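Local structure of membrane-bound lytic murein transglycosylase (Agrobacterium tumefaciens, 2PNW) at residues Pro119-Pro124 against Tyr258-Arg262; Ser142-Gly146 against Tyr206-His212; Asn82-Ile88 against Phe358-Arg364. The protein probably cleaves the glycosidic bond between N-acetylmuramic acid and N-acetylglucosamine in peptidoglycan, leaving a 1,6-anhydromuramoyl end. One frame throughout, in Å; residues are numbered along the deposited sequence.

Contact 1: Pro119-Pro124 against Tyr258-Arg262; sequences PIYRRP and YIFFR
Two extended segments meet here almost at right angles: the axes of strands 119-121 and 259-262 come within 6.3 Å at 76°. The backbones are nearest at Arg122-Phe261 (CA-CA 5.0 Å) and Arg123-Phe260 (CA-CA 5.2 Å). Tyr258, with chi1 t and its CA-CB bond toward the other segment, brings its OH to 3.3 Å from CD2 at the edge of the Tyr121 ring; a water links this OH (2.8 Å) to Pro119 O (3.2 Å). Ile259 takes part through its backbone, its O being joined to Tyr121 N by a second water at 2.8 Å and 2.9 Å respectively. Phe260 (chi1 m) also points toward Tyr121-Pro124. Pro124 CD lies 3.8 Å from the centroid of the Phe260 ring, 11° off its normal, a CH-pi contact, while Tyr121 CB meets the ring edge, 3.7 Å from Phe260 CD1. Phe261 N donates the one direct hydrogen bond between the segments, to Tyr121 O (3.1 Å, 170°). Phe261 O receives a CA-H...O contact from Arg122 CA (3.2 Å) and a bond from a third water (2.7 Å), which accepts from Arg123 N (2.9 Å). Phe261, chi1 m, sets CD2 4.0 Å from Ile120 CG2. With one direct bond flanked by water bridges, the segments are splayed, as the 76° angle indicates, and form no regular sheet pair. Each segment has its regular partner elsewhere: Ile120 bonds to strand 173-177, and Phe260 to Ala207 of strand 201-209. Helix 159-163 packs on Tyr121 and Tyr258, and His187 of helix 180-189 meets the Tyr258 and Phe261 rings edge-to-face.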
loop_
_atom_site.group_PDB
_atom_site.type_symbol
_atom_site.label_atom_id
_atom_site.label_comp_id
_atom_site.label_asym_id
_atom_site.label_seq_id
_atom_site.Cartn_x
_atom_site.Cartn_y
_atom_site.Cartn_z
ATOM N N PRO A 119 -4.692 -21.859 -4.718
ATOM C CA PRO A 119 -3.579 -21.384 -5.550
ATOM C C PRO A 119 -3.309 -19.886 -5.387
ATOM O O PRO A 119 -4.223 -19.095 -5.066
ATOM C CB PRO A 119 -4.043 -21.701 -6.967
ATOM C CG PRO A 119 -5.582 -21.704 -6.880
ATOM C CD PRO A 119 -5.836 -22.344 -5.520
ATOM N N ILE A 120 -2.053 -19.515 -5.631
ATOM C CA ILE A 120 -1.635 -18.130 -5.742
ATOM C C ILE A 120 -1.176 -17.985 -7.188
ATOM O O ILE A 120 -0.347 -18.766 -7.641
ATOM C CB ILE A 120 -0.456 -17.840 -4.794
ATOM C CG1 ILE A 120 -0.865 -18.170 -3.347
ATOM C CG2 ILE A 120 -0.052 -16.377 -4.916
ATOM C CD1 ILE A 120 0.301 -18.093 -2.322
ATOM N N TYR A 121 -1.746 -17.025 -7.930
ATOM C CA TYR A 121 -1.547 -16.974 -9.380
ATOM C C TYR A 121 -0.649 -15.834 -9.842
ATOM O O TYR A 121 -0.742 -14.717 -9.314
ATOM C CB TYR A 121 -2.896 -16.780 -10.071
ATOM C CG TYR A 121 -3.796 -18.002 -10.072
ATOM C CD1 TYR A 121 -3.446 -19.162 -10.783
ATOM C CD2 TYR A 121 -5.014 -17.986 -9.370
ATOM C CE1 TYR A 121 -4.304 -20.294 -10.797
ATOM C CE2 TYR A 121 -5.878 -19.111 -9.371
ATOM C CZ TYR A 121 -5.523 -20.244 -10.093
ATOM O OH TYR A 121 -6.386 -21.333 -10.095
ATOM N N ARG A 122 0.178 -16.112 -10.856
ATOM C CA ARG A 122 0.880 -15.059 -11.604
ATOM C C ARG A 122 -0.110 -14.438 -12.572
ATOM O O ARG A 122 -1.207 -14.971 -12.778
ATOM C CB ARG A 122 1.989 -15.642 -12.509
ATOM C CG ARG A 122 3.120 -16.365 -11.862
ATOM C CD ARG A 122 4.149 -16.727 -12.978
ATOM N NE ARG A 122 3.851 -17.961 -13.703
ATOM C CZ ARG A 122 3.432 -18.030 -14.964
ATOM N NH1 ARG A 122 3.271 -16.919 -15.687
ATOM N NH2 ARG A 122 3.218 -19.215 -15.531
ATOM N N ARG A 123 0.302 -13.343 -13.225
ATOM C CA ARG A 123 -0.580 -12.678 -14.175
ATOM C C ARG A 123 -0.799 -13.537 -15.433
ATOM O O ARG A 123 0.170 -13.910 -16.114
ATOM C CB ARG A 123 0.031 -11.333 -14.569
ATOM C CG ARG A 123 -0.867 -10.500 -15.473
ATOM C CD ARG A 123 -0.089 -9.252 -15.888
ATOM N NE ARG A 123 -0.913 -8.396 -16.741
ATOM C CZ ARG A 123 -0.701 -7.093 -16.905
ATOM N NH1 ARG A 123 0.314 -6.487 -16.276
ATOM N NH2 ARG A 123 -1.517 -6.404 -17.715
ATOM N N PRO A 124 -2.071 -13.847 -15.759
ATOM C CA PRO A 124 -2.394 -14.585 -16.997
ATOM C C PRO A 124 -2.025 -13.735 -18.211
ATOM O O PRO A 124 -2.211 -12.523 -18.170
ATOM C CB PRO A 124 -3.922 -14.726 -16.931
ATOM C CG PRO A 124 -4.262 -14.568 -15.454
ATOM C CD PRO A 124 -3.285 -13.547 -14.968
ATOM N N TYR A 258 -9.437 -9.163 -7.739
ATOM C CA TYR A 258 -8.555 -10.305 -7.454
ATOM C C TYR A 258 -7.156 -9.883 -7.871
ATOM O O TYR A 258 -6.978 -9.330 -8.969
ATOM C CB TYR A 258 -8.986 -11.520 -8.281
ATOM C CG TYR A 258 -8.309 -12.842 -7.904
ATOM C CD1 TYR A 258 -8.915 -13.723 -7.008
ATOM C CD2 TYR A 258 -7.070 -13.202 -8.441
ATOM C CE1 TYR A 258 -8.288 -14.955 -6.640
ATOM C CE2 TYR A 258 -6.444 -14.420 -8.091
ATOM C CZ TYR A 258 -7.077 -15.296 -7.206
ATOM O OH TYR A 258 -6.477 -16.503 -6.865
ATOM N N ILE A 259 -6.197 -10.135 -6.987
ATOM C CA ILE A 259 -4.808 -9.692 -7.171
ATOM C C ILE A 259 -3.954 -10.809 -7.762
ATOM O O ILE A 259 -4.010 -11.966 -7.309
ATOM C CB ILE A 259 -4.171 -9.191 -5.833
ATOM C CG1 ILE A 259 -5.017 -8.076 -5.199
ATOM C CG2 ILE A 259 -2.658 -8.746 -6.068
ATOM C CD1 ILE A 259 -5.413 -6.916 -6.191
ATOM N N PHE A 260 -3.196 -10.473 -8.810
ATOM C CA PHE A 260 -2.181 -11.405 -9.355
ATOM C C PHE A 260 -0.801 -10.900 -8.963
ATOM O O PHE A 260 -0.600 -9.702 -8.812
ATOM C CB PHE A 260 -2.294 -11.515 -10.885
ATOM C CG PHE A 260 -3.616 -12.055 -11.332
ATOM C CD1 PHE A 260 -3.865 -13.422 -11.252
ATOM C CD2 PHE A 260 -4.627 -11.205 -11.763
ATOM C CE1 PHE A 260 -5.094 -13.942 -11.650
ATOM C CE2 PHE A 260 -5.867 -11.730 -12.171
ATOM C CZ PHE A 260 -6.089 -13.102 -12.088
ATOM N N PHE A 261 0.118 -11.837 -8.729
ATOM C CA PHE A 261 1.396 -11.539 -8.089
ATOM C C PHE A 261 2.547 -11.919 -9.009
ATOM O O PHE A 261 2.383 -12.694 -9.967
ATOM C CB PHE A 261 1.519 -12.331 -6.746
ATOM C CG PHE A 261 0.534 -11.899 -5.694
ATOM C CD1 PHE A 261 0.851 -10.898 -4.796
ATOM C CD2 PHE A 261 -0.726 -12.504 -5.616
ATOM C CE1 PHE A 261 -0.076 -10.472 -3.795
ATOM C CE2 PHE A 261 -1.651 -12.089 -4.649
ATOM C CZ PHE A 261 -1.331 -11.077 -3.740
ATOM N N ARG A 262 3.720 -11.364 -8.703
ATOM C CA ARG A 262 4.991 -11.800 -9.280
ATOM C C ARG A 262 5.977 -11.987 -8.130
ATOM O O ARG A 262 5.875 -11.321 -7.105
ATOM C CB ARG A 262 5.552 -10.727 -10.235
ATOM C CG ARG A 262 5.861 -9.401 -9.543
ATOM C CD ARG A 262 6.438 -8.354 -10.524
ATOM N NE ARG A 262 6.935 -7.134 -9.854
ATOM C CZ ARG A 262 8.170 -6.980 -9.351
ATOM N NH1 ARG A 262 9.062 -7.970 -9.381
ATOM N NH2 ARG A 262 8.512 -5.830 -8.779
HETATM O O HOH W 1 -4.305 -15.855 -5.272
HETATM O O HOH W 2 -3.042 -14.549 -7.241
HETATM O O HOH W 3 2.874 -12.225 -12.611
#

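Contact 2: Ser142-Gly146 against Tyr206-His212; sequences SYAFG and YAAKAGH
The closest backbone approach joins Phe145, at the start of a strand, to Gly211, in the loop after strand 201-209 (CA-CA 4.9 Å). One direct hydrogen bond crosses, between Tyr143 OH and His212 ND1 (2.8 Å). Two waters bridge the backbones: one accepts from Ala144 N and donates to Gly211 O (both 2.8 Å), the other donates to Phe145 O (2.8 Å) and Ala210 O (2.7 Å). Apolar packing centres on Phe145, chi1 m and directed toward the loop: CE1 lies 3.7 Å from Ala208 CB and CE2 3.7 Å from Lys209 CG. Gly211 C packs over the Tyr143 ring, 3.5 Å from CE2. At phi/psi 123/-26 a Gly211 CB would jam against Ala210 O, which alone calls for glycine, and also clash with Tyr143 CD2. Ala207 and Ala208 form a classic beta bulge opposite Phe260. With no direct backbone bond, water and aromatic side chains join the sheet of 145-149 to the larger one, and Lys209 N, over a face of the Phe145 ring, has no polar partner.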
loop_
_atom_site.group_PDB
_atom_site.type_symbol
_atom_site.label_atom_id
_atom_site.label_comp_id
_atom_site.label_asym_id
_atom_site.label_seq_id
_atom_site.Cartn_x
_atom_site.Cartn_y
_atom_site.Cartn_z
ATOM N N SER A 142 -13.205 3.286 -16.113
ATOM C CA SER A 142 -12.434 3.134 -14.892
ATOM C C SER A 142 -11.647 1.817 -14.842
ATOM O O SER A 142 -10.815 1.682 -13.981
ATOM C CB SER A 142 -13.305 3.295 -13.628
ATOM O OG SER A 142 -14.267 2.242 -13.544
ATOM N N TYR A 143 -11.900 0.858 -15.739
ATOM C CA TYR A 143 -11.180 -0.423 -15.707
ATOM C C TYR A 143 -9.784 -0.274 -16.342
ATOM O O TYR A 143 -9.665 0.217 -17.473
ATOM C CB TYR A 143 -11.961 -1.500 -16.476
ATOM C CG TYR A 143 -12.896 -2.281 -15.574
ATOM C CD1 TYR A 143 -13.896 -1.626 -14.858
ATOM C CD2 TYR A 143 -12.761 -3.669 -15.417
ATOM C CE1 TYR A 143 -14.761 -2.337 -13.991
ATOM C CE2 TYR A 143 -13.640 -4.395 -14.553
ATOM C CZ TYR A 143 -14.638 -3.708 -13.864
ATOM O OH TYR A 143 -15.512 -4.393 -13.019
ATOM N N ALA A 144 -8.765 -0.697 -15.611
ATOM C CA ALA A 144 -7.369 -0.669 -16.093
ATOM C C ALA A 144 -6.923 -1.988 -16.727
ATOM O O ALA A 144 -5.869 -2.054 -17.387
ATOM C CB ALA A 144 -6.454 -0.280 -14.909
ATOM N N PHE A 145 -7.734 -3.052 -16.560
ATOM C CA PHE A 145 -7.403 -4.374 -17.097
ATOM C C PHE A 145 -8.609 -5.028 -17.735
ATOM O O PHE A 145 -9.758 -4.755 -17.360
ATOM C CB PHE A 145 -6.863 -5.320 -16.014
ATOM C CG PHE A 145 -5.645 -4.807 -15.312
ATOM C CD1 PHE A 145 -4.375 -5.098 -15.801
ATOM C CD2 PHE A 145 -5.772 -4.016 -14.177
ATOM C CE1 PHE A 145 -3.226 -4.619 -15.132
ATOM C CE2 PHE A 145 -4.636 -3.518 -13.515
ATOM C CZ PHE A 145 -3.365 -3.838 -13.999
ATOM N N GLY A 146 -8.356 -5.876 -18.713
ATOM C CA GLY A 146 -9.431 -6.624 -19.360
ATOM C C GLY A 146 -8.910 -7.947 -19.865
ATOM O O GLY A 146 -7.714 -8.236 -19.762
ATOM N N TYR A 206 2.272 -7.357 -5.705
ATOM C CA TYR A 206 1.252 -7.043 -6.707
ATOM C C TYR A 206 1.884 -6.937 -8.115
ATOM O O TYR A 206 2.895 -6.226 -8.294
ATOM C CB TYR A 206 0.600 -5.708 -6.322
ATOM C CG TYR A 206 -0.309 -5.137 -7.378
ATOM C CD1 TYR A 206 -1.679 -5.395 -7.365
ATOM C CD2 TYR A 206 0.206 -4.347 -8.414
ATOM C CE1 TYR A 206 -2.525 -4.874 -8.375
ATOM C CE2 TYR A 206 -0.635 -3.812 -9.422
ATOM C CZ TYR A 206 -1.993 -4.081 -9.386
ATOM O OH TYR A 206 -2.818 -3.564 -10.367
ATOM N N ALA A 207 1.282 -7.616 -9.089
ATOM C CA ALA A 207 1.627 -7.437 -10.504
ATOM C C ALA A 207 0.509 -6.832 -11.327
ATOM O O ALA A 207 0.774 -6.028 -12.229
ATOM C CB ALA A 207 2.032 -8.789 -11.123
ATOM N N ALA A 208 -0.731 -7.279 -11.074
ATOM C CA ALA A 208 -1.896 -6.833 -11.833
ATOM C C ALA A 208 -3.131 -7.263 -11.059
ATOM O O ALA A 208 -3.003 -7.847 -9.983
ATOM C CB ALA A 208 -1.905 -7.473 -13.247
ATOM N N LYS A 209 -4.314 -6.964 -11.603
ATOM C CA LYS A 209 -5.556 -7.365 -10.962
ATOM C C LYS A 209 -6.625 -7.588 -12.017
ATOM O O LYS A 209 -6.540 -7.064 -13.116
ATOM C CB LYS A 209 -5.996 -6.329 -9.918
ATOM C CG LYS A 209 -6.248 -4.910 -10.499
ATOM C CD LYS A 209 -6.516 -3.874 -9.386
ATOM C CE LYS A 209 -6.673 -2.499 -10.028
ATOM N NZ LYS A 209 -7.183 -1.513 -9.022
ATOM N N ALA A 210 -7.652 -8.348 -11.659
ATOM C CA ALA A 210 -8.755 -8.645 -12.572
ATOM C C ALA A 210 -9.397 -7.380 -13.188
ATOM O O ALA A 210 -9.875 -7.425 -14.317
ATOM C CB ALA A 210 -9.810 -9.515 -11.840
ATOM N N GLY A 211 -9.438 -6.287 -12.435
ATOM C CA GLY A 211 -9.925 -4.975 -12.939
ATOM C C GLY A 211 -11.074 -4.409 -12.114
ATOM O O GLY A 211 -11.287 -3.169 -12.046
ATOM N N HIS A 212 -11.815 -5.318 -11.472
ATOM C CA HIS A 212 -13.006 -4.934 -10.684
ATOM C C HIS A 212 -12.638 -4.091 -9.492
ATOM O O HIS A 212 -11.525 -4.182 -8.959
ATOM C CB HIS A 212 -13.772 -6.188 -10.240
ATOM C CG HIS A 212 -13.883 -7.196 -11.329
ATOM N ND1 HIS A 212 -14.615 -6.964 -12.469
ATOM C CD2 HIS A 212 -13.310 -8.414 -11.487
ATOM C CE1 HIS A 212 -14.504 -8.001 -13.281
ATOM N NE2 HIS A 212 -13.717 -8.897 -12.706
HETATM O O HOH W 4 -9.124 -1.679 -12.979
HETATM O O HOH W 5 -11.460 -6.769 -16.339
#

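Contact 3: Asn82-Ile88 against Phe358-Arg364; sequences NSVPFRI and FYILLPR
Strands 83-88 and 358-363 run antiparallel at 149°, their axes 4.3 Å apart, with CA pairs Pro85-Leu361 and Arg87-Tyr359 both at 4.3 Å. Most inward-facing backbone groups are satisfied directly: Val84 N donates to Leu362 O (2.8 Å), Leu362 N to Val84 O, Phe86 N to Ile360 O, Ile360 N to Phe86 O and Ile88 N to Phe358 O (each 2.9 Å). Water replaces the next bond, donating to Ile88 O (2.8 Å) and accepting from Phe358 N (2.7 Å). At the other end Asn82 O takes a water (2.7 Å) and a weak bond from Arg364 N (3.3 Å), while Ser83 OG bonds to Phe79 O in the preceding helix. Pro85 and Pro363 occupy non-hydrogen-bonded pairs, so their missing NH groups cost nothing here. Phe86 (chi1 m) places CE2 3.6 Å from Leu362 CD1, and Pro85 CB meets Leu361 CD2 at 3.5 Å. Flanked by strands 8-11 and 299-304, this pair sets an early strand beside a late one, consistent with the double-psi beta-barrel domain of MltA-type enzymes.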
loop_
_atom_site.group_PDB
_atom_site.type_symbol
_atom_site.label_atom_id
_atom_site.label_comp_id
_atom_site.label_asym_id
_atom_site.label_seq_id
_atom_site.Cartn_x
_atom_site.Cartn_y
_atom_site.Cartn_z
ATOM N N ASN A 82 16.225 22.135 3.136
ATOM C CA ASN A 82 15.958 21.808 1.736
ATOM C C ASN A 82 14.489 21.569 1.373
ATOM O O ASN A 82 14.152 21.317 0.204
ATOM C CB ASN A 82 16.829 20.616 1.325
ATOM C CG ASN A 82 18.298 20.954 1.335
ATOM O OD1 ASN A 82 18.731 21.902 0.667
ATOM N ND2 ASN A 82 19.078 20.200 2.111
ATOM N N SER A 83 13.611 21.678 2.366
ATOM C CA SER A 83 12.184 21.518 2.117
ATOM C C SER A 83 11.353 22.496 2.950
ATOM O O SER A 83 11.844 23.076 3.933
ATOM C CB SER A 83 11.754 20.076 2.383
ATOM O OG SER A 83 11.805 19.766 3.775
ATOM N N VAL A 84 10.096 22.670 2.555
ATOM C CA VAL A 84 9.164 23.548 3.264
ATOM C C VAL A 84 7.905 22.759 3.610
ATOM O O VAL A 84 7.302 22.167 2.716
ATOM C CB VAL A 84 8.772 24.748 2.386
ATOM C CG1 VAL A 84 7.768 25.660 3.128
ATOM C CG2 VAL A 84 10.010 25.527 1.944
ATOM N N PRO A 85 7.494 22.757 4.904
ATOM C CA PRO A 85 6.339 21.974 5.340
ATOM C C PRO A 85 5.008 22.717 5.181
ATOM O O PRO A 85 4.926 23.947 5.412
ATOM C CB PRO A 85 6.616 21.730 6.827
ATOM C CG PRO A 85 7.533 22.858 7.260
ATOM C CD PRO A 85 8.085 23.531 6.017
ATOM N N PHE A 86 3.978 21.959 4.818
ATOM C CA PHE A 86 2.623 22.479 4.621
ATOM C C PHE A 86 1.633 21.529 5.286
ATOM O O PHE A 86 1.697 20.316 5.069
ATOM C CB PHE A 86 2.288 22.530 3.131
ATOM C CG PHE A 86 3.066 23.546 2.357
ATOM C CD1 PHE A 86 2.479 24.754 2.003
ATOM C CD2 PHE A 86 4.373 23.298 1.966
ATOM C CE1 PHE A 86 3.187 25.701 1.273
ATOM C CE2 PHE A 86 5.095 24.245 1.244
ATOM C CZ PHE A 86 4.490 25.452 0.893
ATOM N N ARG A 87 0.731 22.074 6.096
ATOM C CA ARG A 87 -0.361 21.292 6.670
ATOM C C ARG A 87 -1.370 20.999 5.573
ATOM O O ARG A 87 -1.771 21.900 4.834
ATOM C CB ARG A 87 -1.047 22.070 7.804
ATOM C CG ARG A 87 -2.092 21.271 8.581
ATOM C CD ARG A 87 -2.783 22.140 9.664
ATOM N NE ARG A 87 -1.913 22.300 10.836
ATOM C CZ ARG A 87 -1.318 23.439 11.174
ATOM N NH1 ARG A 87 -1.521 24.539 10.450
ATOM N NH2 ARG A 87 -0.526 23.483 12.244
ATOM N N ILE A 88 -1.764 19.740 5.446
ATOM C CA ILE A 88 -2.831 19.374 4.517
ATOM C C ILE A 88 -4.162 19.409 5.278
ATOM O O ILE A 88 -4.312 18.743 6.301
ATOM C CB ILE A 88 -2.607 17.984 3.891
ATOM C CG1 ILE A 88 -1.278 17.951 3.117
ATOM C CG2 ILE A 88 -3.793 17.597 2.974
ATOM C CD1 ILE A 88 -0.835 16.544 2.697
ATOM N N PHE A 358 -1.692 15.581 8.760
ATOM C CA PHE A 358 -0.714 15.341 7.676
ATOM C C PHE A 358 0.022 16.627 7.314
ATOM O O PHE A 358 -0.620 17.644 7.081
ATOM C CB PHE A 358 -1.444 14.847 6.415
ATOM C CG PHE A 358 -1.734 13.370 6.406
ATOM C CD1 PHE A 358 -2.345 12.755 7.493
ATOM C CD2 PHE A 358 -1.404 12.601 5.294
ATOM C CE1 PHE A 358 -2.610 11.380 7.491
ATOM C CE2 PHE A 358 -1.681 11.228 5.259
ATOM C CZ PHE A 358 -2.280 10.615 6.366
ATOM N N TYR A 359 1.354 16.597 7.263
ATOM C CA TYR A 359 2.126 17.743 6.764
ATOM C C TYR A 359 3.015 17.212 5.652
ATOM O O TYR A 359 3.732 16.241 5.861
ATOM C CB TYR A 359 3.013 18.376 7.854
ATOM C CG TYR A 359 2.323 18.766 9.149
ATOM C CD1 TYR A 359 1.936 20.091 9.382
ATOM C CD2 TYR A 359 2.067 17.818 10.140
ATOM C CE1 TYR A 359 1.307 20.459 10.566
ATOM C CE2 TYR A 359 1.419 18.170 11.339
ATOM C CZ TYR A 359 1.050 19.499 11.544
ATOM O OH TYR A 359 0.443 19.867 12.742
ATOM N N ILE A 360 2.985 17.838 4.483
ATOM C CA ILE A 360 3.843 17.406 3.373
ATOM C C ILE A 360 5.071 18.323 3.315
ATOM O O ILE A 360 4.972 19.543 3.576
ATOM C CB ILE A 360 3.054 17.341 2.009
ATOM C CG1 ILE A 360 3.903 16.696 0.902
ATOM C CG2 ILE A 360 2.559 18.733 1.570
ATOM C CD1 ILE A 360 3.118 16.488 -0.425
ATOM N N LEU A 361 6.235 17.753 3.008
ATOM C CA LEU A 361 7.439 18.565 2.887
ATOM C C LEU A 361 7.718 18.739 1.404
ATOM O O LEU A 361 7.998 17.758 0.701
ATOM C CB LEU A 361 8.635 17.925 3.591
ATOM C CG LEU A 361 8.580 17.577 5.090
ATOM C CD1 LEU A 361 9.994 17.275 5.592
ATOM C CD2 LEU A 361 7.975 18.682 5.919
ATOM N N LEU A 362 7.616 19.974 0.917
ATOM C CA LEU A 362 7.863 20.227 -0.515
ATOM C C LEU A 362 9.287 20.665 -0.750
ATOM O O LEU A 362 9.802 21.494 -0.003
ATOM C CB LEU A 362 6.905 21.286 -1.075
ATOM C CG LEU A 362 5.408 21.079 -0.849
ATOM C CD1 LEU A 362 4.615 22.105 -1.628
ATOM C CD2 LEU A 362 5.005 19.664 -1.282
ATOM N N PRO A 363 9.923 20.140 -1.816
ATOM C CA PRO A 363 11.227 20.624 -2.242
ATOM C C PRO A 363 11.138 22.144 -2.385
ATOM O O PRO A 363 10.115 22.670 -2.874
ATOM C CB PRO A 363 11.397 19.991 -3.628
ATOM C CG PRO A 363 10.549 18.752 -3.605
ATOM C CD PRO A 363 9.406 19.065 -2.700
ATOM N N ARG A 364 12.180 22.860 -1.965
ATOM C CA ARG A 364 12.008 24.304 -1.800
ATOM C C ARG A 364 11.764 25.095 -3.091
ATOM O O ARG A 364 11.037 26.084 -3.053
ATOM C CB ARG A 364 12.999 24.927 -0.784
ATOM C CG ARG A 364 14.355 25.319 -1.275
ATOM C CD ARG A 364 15.275 25.746 -0.093
ATOM N NE ARG A 364 14.708 26.823 0.719
ATOM C CZ ARG A 364 14.120 26.667 1.910
ATOM N NH1 ARG A 364 13.635 27.726 2.549
ATOM N NH2 ARG A 364 14.001 25.459 2.469
HETATM O O HOH W 6 15.254 21.549 -2.272
HETATM O O HOH W 7 -4.116 16.761 8.238
#

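How the contacts relate
The centres of contacts 1 and 2, both within the MltA insert, are about 11 Å apart and the contacts touch: Phe260 O and N pair with Ala207 N and Ala208 O (2.8 and 2.9 Å, probable hydrogen bonds) across strands 259-263 and 201-209, and Arg123 packs on Phe145. Contact 3 stands apart, its centre about 38 Å and 33 Å from theirs. Its loop encloses contact 1, whose loop encloses contact 2. Contacts 1 and 3 are buried, contact 2 only partly. The chemistry follows backbone pairing more than burial: contact 3 is a regular sheet pair burying 777 Å², against 369 and 350 Å² where direct bonds are few and waters and aromatic rings join strands and loops.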